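Inositol-1,4,5-trisphosphate 5-phosphatase 1 (Schizosaccharomyces pombe, PDB 1I9Z) removes the 5-phosphate from soluble and lipid inositol polyphosphates, such as inositol 1,4,5-trisphosphate, through its magnesium-dependent catalytic domain. Local coordinates at residues V103-G108 against L115-K120; V25-A30 against A55-V60. One frame throughout, in Å; residues are numbered along the deposited sequence.

Overall arrangement
Contact 2 closes first along the chain: strand 20-33 runs into the sheet, a connection carrying the short helix 44-47 leads away, and strand 57-63 returns beside it, so that residues 25-30 and 55-60 run parallel. Helix 78-94 follows, and contact 1 then closes the tight hairpin of strands 102-110 and 113-120. The two contacts are in series, neither nested nor crossed, with centres about 10 Å apart. They meet because strand 113-120 lies next to strand 57-63, sharing backbone bonds and a salt bridge. Together they build four neighbouring strands of one sheet of the DNase I-like phosphatase fold, from the outermost strand 102-110 inward.

Contact 1: residues V103-G108 against L115-K120; sequences VQLRSG and LMIFCK
Leu-115, already inside strand 113-120, forms a hydrogen-bonded antiparallel pair with Gly-108 across this hairpin. Leu-115 O receives Gly-108 N at 2.9 Å, whereas Leu-115 N reaches Gly-108 O from above the carbonyl plane. At Met-116 a non-hydrogen-bonded pair brings the backbones close, and Met-116 CB meets Ser-107 CB at 3.8 Å. The Ser-107 hydroxyl is hydrogen-bonded to Glu-85 of helix 78-94, which packs over this face. Ile-117 faces a classic beta bulge: its N bonds Arg-106 O nearly along the C=O axis, while Ile-117 O takes Leu-105 N at 2.8 Å. The extra residue, Leu-105, has a helical backbone, and Leu-105 CD2 lies 4.2 Å from Ile-117 CG2. Phe-118 turns its ring to the helix face, CG anti to the carbonyl carbon (chi1 -61°). Phe-118 CE2 lies 3.5 Å from Gln-104 CB, and the extended glutamine crosses obliquely, its amide plane 90° from the ring. An alanine here would remove the ring that meets Gln-104 and also Val-88 and Leu-92 of helix 78-94, and would probably loosen the helix on the sheet. Cys-119 pairs with Val-103 through two backbone bonds, N to O each way, while Cys-119 SG sits 4.1 Å from Val-103 CG2. Backbone bonds thus fix the register of this edge hairpin. The face of Gln-104, Ser-107, Met-116 and Phe-118 meets helix 78-94 through polar bonding to Glu-85 and ring packing; on the other, Leu-105, Leu-115 and Ile-117 pack on strand 147-155 of the second sheet, while the Arg-106 chain leads away.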
loop_
_atom_site.group_PDB
_atom_site.type_symbol
_atom_site.label_atom_id
_atom_site.label_comp_id
_atom_site.label_asym_id
_atom_site.label_seq_id
_atom_site.Cartn_x
_atom_site.Cartn_y
_atom_site.Cartn_z
ATOM N N VAL A 103 14.966 4.381 10.056
ATOM C CA VAL A 103 14.567 3.726 11.264
ATOM C C VAL A 103 13.245 3.000 10.960
ATOM O O VAL A 103 12.481 3.425 10.068
ATOM C CB VAL A 103 14.292 4.713 12.405
ATOM C CG1 VAL A 103 15.613 5.404 12.827
ATOM C CG2 VAL A 103 13.256 5.712 11.988
ATOM N N GLN A 104 12.996 1.923 11.710
ATOM C CA GLN A 104 11.718 1.203 11.555
ATOM C C GLN A 104 10.727 1.909 12.461
ATOM O O GLN A 104 10.896 2.013 13.696
ATOM C CB GLN A 104 11.869 -0.262 11.970
ATOM C CG GLN A 104 10.522 -1.028 12.139
ATOM C CD GLN A 104 10.794 -2.461 12.491
ATOM O OE1 GLN A 104 11.711 -3.064 11.920
ATOM N NE2 GLN A 104 10.029 -3.021 13.454
ATOM N N LEU A 105 9.680 2.403 11.857
ATOM C CA LEU A 105 8.642 3.076 12.595
ATOM C C LEU A 105 7.845 2.039 13.376
ATOM O O LEU A 105 7.577 2.173 14.612
ATOM C CB LEU A 105 7.727 3.799 11.602
ATOM C CG LEU A 105 6.675 4.741 12.106
ATOM C CD1 LEU A 105 7.399 5.964 12.744
ATOM C CD2 LEU A 105 5.754 5.190 10.912
ATOM N N ARG A 106 7.404 1.007 12.663
ATOM C CA ARG A 106 6.567 -0.022 13.280
ATOM C C ARG A 106 6.397 -1.219 12.336
ATOM O O ARG A 106 6.573 -1.057 11.116
ATOM C CB ARG A 106 5.132 0.518 13.565
ATOM C CG ARG A 106 4.439 -0.531 14.535
ATOM C CD ARG A 106 2.907 -0.927 14.711
ATOM N NE ARG A 106 2.283 0.086 15.471
ATOM C CZ ARG A 106 1.215 0.163 16.280
ATOM N NH1 ARG A 106 0.298 -0.757 16.711
ATOM N NH2 ARG A 106 1.084 1.408 16.693
ATOM N N SER A 107 6.074 -2.381 12.891
ATOM C CA SER A 107 5.790 -3.567 12.106
ATOM C C SER A 107 4.621 -4.266 12.767
ATOM O O SER A 107 4.324 -4.087 13.958
ATOM C CB SER A 107 6.972 -4.561 11.947
ATOM O OG SER A 107 7.185 -5.264 13.157
ATOM N N GLY A 108 3.959 -5.093 11.987
ATOM C CA GLY A 108 2.806 -5.837 12.470
ATOM C C GLY A 108 2.841 -7.204 11.791
ATOM O O GLY A 108 3.472 -7.351 10.707
ATOM N N LEU A 115 3.832 -6.514 7.858
ATOM C CA LEU A 115 3.964 -5.178 7.274
ATOM C C LEU A 115 4.988 -4.436 8.124
ATOM O O LEU A 115 4.926 -4.458 9.358
ATOM C CB LEU A 115 2.597 -4.402 7.347
ATOM C CG LEU A 115 2.620 -3.022 6.675
ATOM C CD1 LEU A 115 2.824 -3.207 5.095
ATOM C CD2 LEU A 115 1.262 -2.268 7.012
ATOM N N MET A 116 5.967 -3.824 7.481
ATOM C CA MET A 116 6.928 -3.069 8.255
ATOM C C MET A 116 7.176 -1.774 7.511
ATOM O O MET A 116 7.283 -1.757 6.244
ATOM C CB MET A 116 8.234 -3.879 8.436
ATOM C CG MET A 116 8.812 -4.340 7.132
ATOM S SD MET A 116 10.217 -5.584 7.402
ATOM C CE MET A 116 9.438 -6.957 7.924
ATOM N N ILE A 117 7.275 -0.680 8.273
ATOM C CA ILE A 117 7.436 0.629 7.652
ATOM C C ILE A 117 8.706 1.321 8.190
ATOM O O ILE A 117 8.927 1.364 9.421
ATOM C CB ILE A 117 6.163 1.488 7.937
ATOM C CG1 ILE A 117 4.928 0.850 7.236
ATOM C CG2 ILE A 117 6.409 2.962 7.367
ATOM C CD1 ILE A 117 3.652 1.725 7.333
ATOM N N PHE A 118 9.568 1.753 7.254
ATOM C CA PHE A 118 10.798 2.466 7.588
ATOM C C PHE A 118 10.754 3.888 7.035
ATOM O O PHE A 118 10.156 4.125 5.977
ATOM C CB PHE A 118 11.997 1.765 6.981
ATOM C CG PHE A 118 12.184 0.365 7.459
ATOM C CD1 PHE A 118 11.517 -0.698 6.841
ATOM C CD2 PHE A 118 13.059 0.101 8.513
ATOM C CE1 PHE A 118 11.732 -2.001 7.285
ATOM C CE2 PHE A 118 13.265 -1.214 8.945
ATOM C CZ PHE A 118 12.599 -2.236 8.329
ATOM N N CYS A 119 11.348 4.858 7.712
ATOM C CA CYS A 119 11.386 6.215 7.129
ATOM C C CYS A 119 12.751 6.800 7.428
ATOM O O CYS A 119 13.507 6.269 8.291
ATOM C CB CYS A 119 10.302 7.122 7.725
ATOM S SG CYS A 119 10.346 7.266 9.532
ATOM N N LYS A 120 13.080 7.867 6.707
ATOM C CA LYS A 120 14.340 8.550 6.971
ATOM C C LYS A 120 14.225 9.109 8.401
ATOM O O LYS A 120 13.136 9.516 8.825
ATOM C CB LYS A 120 14.499 9.702 6.007
ATOM C CG LYS A 120 14.829 9.290 4.602
ATOM C CD LYS A 120 14.702 10.543 3.681
ATOM C CE LYS A 120 15.255 10.310 2.265
ATOM N NZ LYS A 120 14.999 11.598 1.458
#

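Contact 2: residues V25-A30 against A55-V60; sequences VKIFVA and ADIYVV
Phe-28 and Tyr-58 form the aromatic centre, paired across parallel strands. The phenylalanine CG is anti to its backbone N (chi1 -170°), and the rings cross obliquely, planes at 36°, with Phe-28 CG 3.6 Å from Tyr-58 CE2. Ala-55 CB packs 3.8 Å from Phe-28 CB, and Tyr-310 of strand 309-320 meets the Phe-28 ring as well. The opposite face is aliphatic: Ile-27 CG2 approaches Val-59 CG2 at 4.3 Å, and Val-25 CG1 touches Ile-57 CD1. Strands 20-33 and 57-63, joined through helix 44-47, make a beta-alpha-beta unit within the DNase I-like fold. Their backbones exchange nearly straight bonds, Phe-28 N to Ile-57 O, Val-59 N to Phe-28 O and Ala-30 N to Val-59 O. Toward the start of the strands, Lys-26 O is gripped twice, by Ile-57 N nearly along the C=O axis and by Asp-56 N from above the carbonyl plane. Tyr-58 OH reaches back to accept Ala-55 N at 3.0 Å, tying the ring end to this loop residue. At the polar edge Asp-56 OD2 takes Lys-26 N on its anti lone pair, 2.9 Å and 169° at the hydrogen, while OD1 forms a salt bridge with Lys-120.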
loop_
_atom_site.group_PDB
_atom_site.type_symbol
_atom_site.label_atom_id
_atom_site.label_comp_id
_atom_site.label_asym_id
_atom_site.label_seq_id
_atom_site.Cartn_x
_atom_site.Cartn_y
_atom_site.Cartn_z
ATOM N N VAL A 25 6.286 13.910 -0.494
ATOM C CA VAL A 25 7.060 12.864 0.171
ATOM C C VAL A 25 7.092 11.671 -0.810
ATOM O O VAL A 25 6.046 11.327 -1.354
ATOM C CB VAL A 25 6.350 12.451 1.491
ATOM C CG1 VAL A 25 7.008 11.181 2.087
ATOM C CG2 VAL A 25 6.441 13.648 2.514
ATOM N N LYS A 26 8.265 11.070 -1.030
ATOM C CA LYS A 26 8.412 9.906 -1.932
ATOM C C LYS A 26 8.193 8.611 -1.132
ATOM O O LYS A 26 8.818 8.414 -0.086
ATOM C CB LYS A 26 9.828 9.847 -2.522
ATOM C CG LYS A 26 10.193 11.016 -3.466
ATOM C CD LYS A 26 11.715 11.023 -3.672
ATOM C CE LYS A 26 12.187 11.876 -4.898
ATOM N NZ LYS A 26 12.484 11.011 -6.140
ATOM N N ILE A 27 7.334 7.734 -1.642
ATOM C CA ILE A 27 6.992 6.511 -0.926
ATOM C C ILE A 27 7.215 5.293 -1.805
ATOM O O ILE A 27 6.778 5.256 -2.958
ATOM C CB ILE A 27 5.523 6.530 -0.485
ATOM C CG1 ILE A 27 5.274 7.731 0.440
ATOM C CG2 ILE A 27 5.205 5.177 0.221
ATOM C CD1 ILE A 27 3.766 7.953 0.820
ATOM N N PHE A 28 7.913 4.312 -1.276
ATOM C CA PHE A 28 8.266 3.089 -2.027
ATOM C C PHE A 28 7.509 1.953 -1.375
ATOM O O PHE A 28 7.667 1.723 -0.156
ATOM C CB PHE A 28 9.770 2.810 -1.900
ATOM C CG PHE A 28 10.272 1.708 -2.820
ATOM C CD1 PHE A 28 10.884 2.039 -4.059
ATOM C CD2 PHE A 28 10.177 0.340 -2.462
ATOM C CE1 PHE A 28 11.382 1.053 -4.919
ATOM C CE2 PHE A 28 10.671 -0.681 -3.318
ATOM C CZ PHE A 28 11.282 -0.306 -4.583
ATOM N N VAL A 29 6.670 1.264 -2.135
ATOM C CA VAL A 29 5.844 0.195 -1.614
ATOM C C VAL A 29 6.296 -1.088 -2.262
ATOM O O VAL A 29 6.390 -1.181 -3.479
ATOM C CB VAL A 29 4.325 0.425 -1.892
ATOM C CG1 VAL A 29 3.464 -0.811 -1.391
ATOM C CG2 VAL A 29 3.856 1.679 -1.217
ATOM N N ALA A 30 6.606 -2.060 -1.423
ATOM C CA ALA A 30 7.155 -3.324 -1.851
ATOM C C ALA A 30 6.406 -4.506 -1.256
ATOM O O ALA A 30 6.138 -4.533 -0.064
ATOM C CB ALA A 30 8.689 -3.402 -1.389
ATOM N N ALA A 55 13.707 6.599 -1.309
ATOM C CA ALA A 55 12.445 7.179 -0.881
ATOM C C ALA A 55 12.513 7.712 0.544
ATOM O O ALA A 55 13.406 7.341 1.302
ATOM C CB ALA A 55 11.319 6.105 -0.950
ATOM N N ASP A 56 11.521 8.501 0.913
ATOM C CA ASP A 56 11.428 8.989 2.294
ATOM C C ASP A 56 10.850 7.892 3.195
ATOM O O ASP A 56 11.226 7.750 4.360
ATOM C CB ASP A 56 10.525 10.204 2.317
ATOM C CG ASP A 56 11.152 11.366 1.516
ATOM O OD1 ASP A 56 12.321 11.660 1.804
ATOM O OD2 ASP A 56 10.510 11.942 0.634
ATOM N N ILE A 57 9.930 7.110 2.626
ATOM C CA ILE A 57 9.247 6.078 3.393
ATOM C C ILE A 57 9.249 4.806 2.566
ATOM O O ILE A 57 8.909 4.868 1.391
ATOM C CB ILE A 57 7.771 6.503 3.665
ATOM C CG1 ILE A 57 7.769 7.856 4.377
ATOM C CG2 ILE A 57 7.039 5.459 4.534
ATOM C CD1 ILE A 57 6.373 8.430 4.647
ATOM N N TYR A 58 9.701 3.699 3.186
ATOM C CA TYR A 58 9.625 2.386 2.577
ATOM C C TYR A 58 8.549 1.563 3.307
ATOM O O TYR A 58 8.606 1.386 4.563
ATOM C CB TYR A 58 10.942 1.618 2.662
ATOM C CG TYR A 58 11.940 2.088 1.684
ATOM C CD1 TYR A 58 12.665 3.233 1.942
ATOM C CD2 TYR A 58 12.131 1.412 0.456
ATOM C CE1 TYR A 58 13.553 3.750 1.008
ATOM C CE2 TYR A 58 13.070 1.923 -0.507
ATOM C CZ TYR A 58 13.746 3.108 -0.203
ATOM O OH TYR A 58 14.576 3.728 -1.102
ATOM N N VAL A 59 7.574 1.046 2.537
ATOM C CA VAL A 59 6.497 0.252 3.132
ATOM C C VAL A 59 6.673 -1.128 2.521
ATOM O O VAL A 59 6.530 -1.326 1.322
ATOM C CB VAL A 59 5.066 0.882 2.795
ATOM C CG1 VAL A 59 3.930 -0.085 3.329
ATOM C CG2 VAL A 59 4.965 2.303 3.436
ATOM N N VAL A 60 7.019 -2.110 3.356
ATOM C CA VAL A 60 7.280 -3.462 2.901
ATOM C C VAL A 60 6.319 -4.481 3.501
ATOM O O VAL A 60 6.196 -4.589 4.732
ATOM C CB VAL A 60 8.733 -3.880 3.293
ATOM C CG1 VAL A 60 9.105 -5.246 2.649
ATOM C CG2 VAL A 60 9.751 -2.749 2.871
#